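Local coordinates for protein prolyl endopeptidase (Myxococcus xanthus, PDB 2BKL) that probably hydrolyses oligopeptides as a serine protease, cutting on the carboxyl side of proline and, less readily, of alanine, at residues R388-T393 with L402-D407. Numbering follows the deposited sequence.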
ATOM      1  N   ARG A 388      12.743  -8.732  -9.755  1.00 12.31           N
ATOM      2  CA  ARG A 388      13.067  -9.159  -8.398  1.00 15.11           C
ATOM      3  C   ARG A 388      14.127 -10.226  -8.357  1.00 11.73           C
ATOM      4  O   ARG A 388      14.053 -11.230  -9.044  1.00 11.79           O
ATOM      5  CB  ARG A 388      11.825  -9.714  -7.669  1.00 19.11           C
ATOM      6  CG  ARG A 388      10.909  -8.679  -7.087  1.00 25.25           C
ATOM      7  CD  ARG A 388       9.522  -9.218  -6.741  1.00 25.98           C
ATOM      8  NE  ARG A 388       9.542 -10.431  -5.924  1.00 29.34           N
ATOM      9  CZ  ARG A 388       9.389 -10.462  -4.593  1.00 29.34           C
ATOM     10  NH1 ARG A 388       9.185  -9.344  -3.900  1.00 30.43           N
ATOM     11  NH2 ARG A 388       9.425 -11.629  -3.945  1.00 28.29           N
ATOM     12  N   GLN A 389      15.111  -9.985  -7.509  1.00  9.84           N
ATOM     13  CA  GLN A 389      16.136 -10.940  -7.171  1.00 11.16           C
ATOM     14  C   GLN A 389      16.079 -11.147  -5.678  1.00 10.95           C
ATOM     15  O   GLN A 389      15.937 -10.191  -4.937  1.00 14.55           O
ATOM     16  CB  GLN A 389      17.485 -10.371  -7.513  1.00 11.71           C
ATOM     17  CG  GLN A 389      17.673 -10.142  -9.024  1.00 12.90           C
ATOM     18  CD  GLN A 389      18.964  -9.449  -9.389  1.00 16.03           C
ATOM     19  OE1 GLN A 389      19.692  -8.948  -8.530  1.00 19.88           O
ATOM     20  NE2 GLN A 389      19.225  -9.369 -10.685  1.00 19.52           N
ATOM     21  N   ILE A 390      16.219 -12.372  -5.220  1.00  7.51           N
ATOM     22  CA  ILE A 390      16.325 -12.672  -3.815  1.00  7.74           C
ATOM     23  C   ILE A 390      17.694 -13.215  -3.513  1.00  7.61           C
ATOM     24  O   ILE A 390      18.168 -14.104  -4.192  1.00  7.30           O
ATOM     25  CB  ILE A 390      15.268 -13.687  -3.386  1.00  8.64           C
ATOM     26  CG1 ILE A 390      13.866 -13.172  -3.695  1.00  9.90           C
ATOM     27  CG2 ILE A 390      15.446 -14.029  -1.904  1.00  9.73           C
ATOM     28  CD1 ILE A 390      12.815 -14.218  -3.441  1.00 11.23           C
ATOM     29  N   TYR A 391      18.324 -12.659  -2.489  1.00  7.95           N
ATOM     30  CA  TYR A 391      19.622 -13.098  -2.013  1.00  8.71           C
ATOM     31  C   TYR A 391      19.487 -13.794  -0.676  1.00  9.66           C
ATOM     32  O   TYR A 391      18.723 -13.365   0.196  1.00  9.34           O
ATOM     33  CB  TYR A 391      20.586 -11.899  -1.904  1.00  9.02           C
ATOM     34  CG  TYR A 391      20.970 -11.403  -3.269  1.00 10.93           C
ATOM     35  CD1 TYR A 391      20.157 -10.516  -3.946  1.00  9.77           C
ATOM     36  CD2 TYR A 391      22.117 -11.834  -3.882  1.00 11.13           C
ATOM     37  CE1 TYR A 391      20.454 -10.100  -5.199  1.00 13.80           C
ATOM     38  CE2 TYR A 391      22.456 -11.394  -5.167  1.00 13.37           C
ATOM     39  CZ  TYR A 391      21.599 -10.528  -5.806  1.00 10.27           C
ATOM     40  OH  TYR A 391      21.894 -10.054  -7.068  1.00 15.19           O
ATOM     41  N   LYS A 392      20.243 -14.872  -0.519  1.00  9.01           N
ATOM     42  CA  LYS A 392      20.344 -15.577   0.741  1.00 10.51           C
ATOM     43  C   LYS A 392      21.693 -15.194   1.332  1.00 10.89           C
ATOM     44  O   LYS A 392      22.735 -15.322   0.684  1.00 10.95           O
ATOM     45  CB  LYS A 392      20.242 -17.085   0.528  1.00 11.57           C
ATOM     46  CG  LYS A 392      20.390 -17.910   1.806  1.00 14.68           C
ATOM     47  CD  LYS A 392      20.229 -19.405   1.525  1.00 17.44           C
ATOM     48  CE  LYS A 392      20.837 -20.255   2.602  1.00 20.76           C
ATOM     49  NZ  LYS A 392      20.966 -21.669   2.167  1.00 23.28           N
ATOM     50  N   THR A 393      21.672 -14.712   2.568  1.00  9.20           N
ATOM     51  CA  THR A 393      22.875 -14.221   3.208  1.00  9.86           C
ATOM     52  C   THR A 393      23.067 -14.886   4.559  1.00  9.88           C
ATOM     53  O   THR A 393      22.112 -15.336   5.177  1.00 11.91           O
ATOM     54  CB  THR A 393      22.834 -12.685   3.395  1.00 12.55           C
ATOM     55  OG1 THR A 393      21.960 -12.337   4.489  1.00 13.76           O
ATOM     56  CG2 THR A 393      22.228 -11.960   2.217  1.00 15.34           C
ATOM     57  N   LEU A 402      22.942 -15.317  -4.763  1.00 12.20           N
ATOM     58  CA  LEU A 402      21.658 -15.243  -5.445  1.00 12.86           C
ATOM     59  C   LEU A 402      20.873 -16.525  -5.220  1.00 13.67           C
ATOM     60  O   LEU A 402      21.364 -17.645  -5.448  1.00 16.46           O
ATOM     61  CB  LEU A 402      21.850 -14.976  -6.932  1.00 11.98           C
ATOM     62  CG  LEU A 402      20.557 -14.821  -7.738  1.00 14.06           C
ATOM     63  CD1 LEU A 402      19.877 -13.498  -7.407  1.00 12.27           C
ATOM     64  CD2 LEU A 402      20.892 -14.920  -9.213  1.00 15.59           C
ATOM     65  N   TRP A 403      19.644 -16.374  -4.771  1.00 12.01           N
ATOM     66  CA  TRP A 403      18.774 -17.479  -4.458  1.00 11.55           C
ATOM     67  C   TRP A 403      17.667 -17.647  -5.507  1.00 12.69           C
ATOM     68  O   TRP A 403      17.285 -18.768  -5.812  1.00 15.37           O
ATOM     69  CB  TRP A 403      18.186 -17.271  -3.067  1.00 12.30           C
ATOM     70  CG  TRP A 403      17.370 -18.405  -2.504  1.00 12.27           C
ATOM     71  CD1 TRP A 403      17.851 -19.549  -1.932  1.00 13.84           C
ATOM     72  CD2 TRP A 403      15.952 -18.473  -2.391  1.00 12.63           C
ATOM     73  NE1 TRP A 403      16.814 -20.334  -1.497  1.00 15.13           N
ATOM     74  CE2 TRP A 403      15.633 -19.705  -1.775  1.00 14.80           C
ATOM     75  CE3 TRP A 403      14.900 -17.636  -2.789  1.00 12.00           C
ATOM     76  CZ2 TRP A 403      14.319 -20.098  -1.520  1.00 15.15           C
ATOM     77  CZ3 TRP A 403      13.600 -18.021  -2.522  1.00 13.80           C
ATOM     78  CH2 TRP A 403      13.318 -19.249  -1.899  1.00 15.07           C
ATOM     79  N   ALA A 404      17.103 -16.539  -5.984  1.00 10.17           N
ATOM     80  CA  ALA A 404      16.082 -16.569  -7.025  1.00 11.65           C
ATOM     81  C   ALA A 404      16.141 -15.297  -7.824  1.00 11.36           C
ATOM     82  O   ALA A 404      16.534 -14.277  -7.318  1.00 10.99           O
ATOM     83  CB  ALA A 404      14.690 -16.729  -6.406  1.00 10.96           C
ATOM     84  N   LYS A 405      15.748 -15.379  -9.094  1.00 11.06           N
ATOM     85  CA  LYS A 405      15.680 -14.235  -9.984  1.00 13.22           C
ATOM     86  C   LYS A 405      14.515 -14.458 -10.922  1.00 12.10           C
ATOM     87  O   LYS A 405      14.384 -15.550 -11.472  1.00 14.57           O
ATOM     88  CB  LYS A 405      16.998 -14.155 -10.769  1.00 16.37           C
ATOM     89  CG  LYS A 405      17.094 -13.089 -11.825  1.00 20.60           C
ATOM     90  CD  LYS A 405      18.540 -12.937 -12.346  1.00 23.07           C
ATOM     91  CE  LYS A 405      18.942 -14.051 -13.314  1.00 24.83           C
ATOM     92  NZ  LYS A 405      18.906 -13.630 -14.768  1.00 28.01           N
ATOM     93  N   VAL A 406      13.660 -13.451 -11.090  1.00 10.76           N
ATOM     94  CA  VAL A 406      12.564 -13.515 -12.072  1.00 11.40           C
ATOM     95  C   VAL A 406      13.096 -13.235 -13.469  1.00 12.36           C
ATOM     96  O   VAL A 406      13.699 -12.189 -13.718  1.00 14.49           O
ATOM     97  CB  VAL A 406      11.439 -12.511 -11.743  1.00 12.43           C
ATOM     98  CG1 VAL A 406      10.320 -12.683 -12.724  1.00 14.69           C
ATOM     99  CG2 VAL A 406      10.916 -12.725 -10.326  1.00 12.76           C
ATOM    100  N   ASP A 407      12.903 -14.188 -14.373  1.00 12.97           N
ATOM    101  CA  ASP A 407      13.290 -14.019 -15.759  1.00 16.90           C
ATOM    102  C   ASP A 407      12.135 -13.307 -16.480  1.00 15.90           C
ATOM    103  O   ASP A 407      10.972 -13.731 -16.398  1.00 17.76           O
ATOM    104  CB  ASP A 407      13.583 -15.382 -16.390  1.00 22.15           C
ATOM    105  CG  ASP A 407      14.943 -15.931 -15.973  1.00 23.82           C
ATOM    106  OD1 ASP A 407      15.057 -16.495 -14.864  1.00 31.86           O
ATOM    107  OD2 ASP A 407      15.966 -15.827 -16.690  1.00 33.09           O
TER
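Leu-402 lays its CD1 methyl over one face of the Tyr-391 ring, displaced toward the rim on the hydroxyl side: CD1 is 3.8 Å from Tyr-391 CZ and 22° off the ring normal, a CH-pi contact. With CG anti to the backbone N (chi1 -178°), the Leu-402 side chain heads across to Tyr-391, and its CD1 also meets Gln-389 CB. The phenol reaches back to its own strand, where Tyr-391 OH donates to Gln-389 OE1 at 2.9 Å from above the carbonyl plane. Gln-389 in turn lies beside Lys-405, both chains pointing the same way, with NE2 4.0 Å from Lys-405 CD. A leucine at Tyr-391 would probably leave Gln-389 OE1 without this donor, its amide freer to turn, and Leu-402 CD1 without an aromatic face to rest on.

The two strands form an antiparallel hairpin, the outer pair of a four-stranded blade in the beta-propeller domain, and a classic bulge interrupts their register. Trp-403 and Ala-404 both face Ile-390, whose carbonyl oxygen takes two N-H groups, Trp-403 N at 2.8 Å in the carbonyl plane and Ala-404 N at 3.2 Å. Ile-390 N to Ala-404 O continues the pairing, and Val-406 N, just past the strand, still bonds to Arg-388 O.

On the opposite side of the sheet from Tyr-391, Ile-390 and the indole of Trp-403 run side by side. The root of the indole, Trp-403 CG, is set anti to its backbone N (chi1 -173°). Ile-390 CG2 lies 3.8 Å from Trp-403 CE3, while Ile-390 CD1 reaches Trp-403 CZ3. The Lys-392 side chain crosses that of Trp-403 obliquely, its CD approaching Trp-403 CD1. Strand 71-78 packs on this side, Thr-74 touching Ile-390 and Pro-75 touching Trp-403, while Tyr-378 meets the indole edge-to-face.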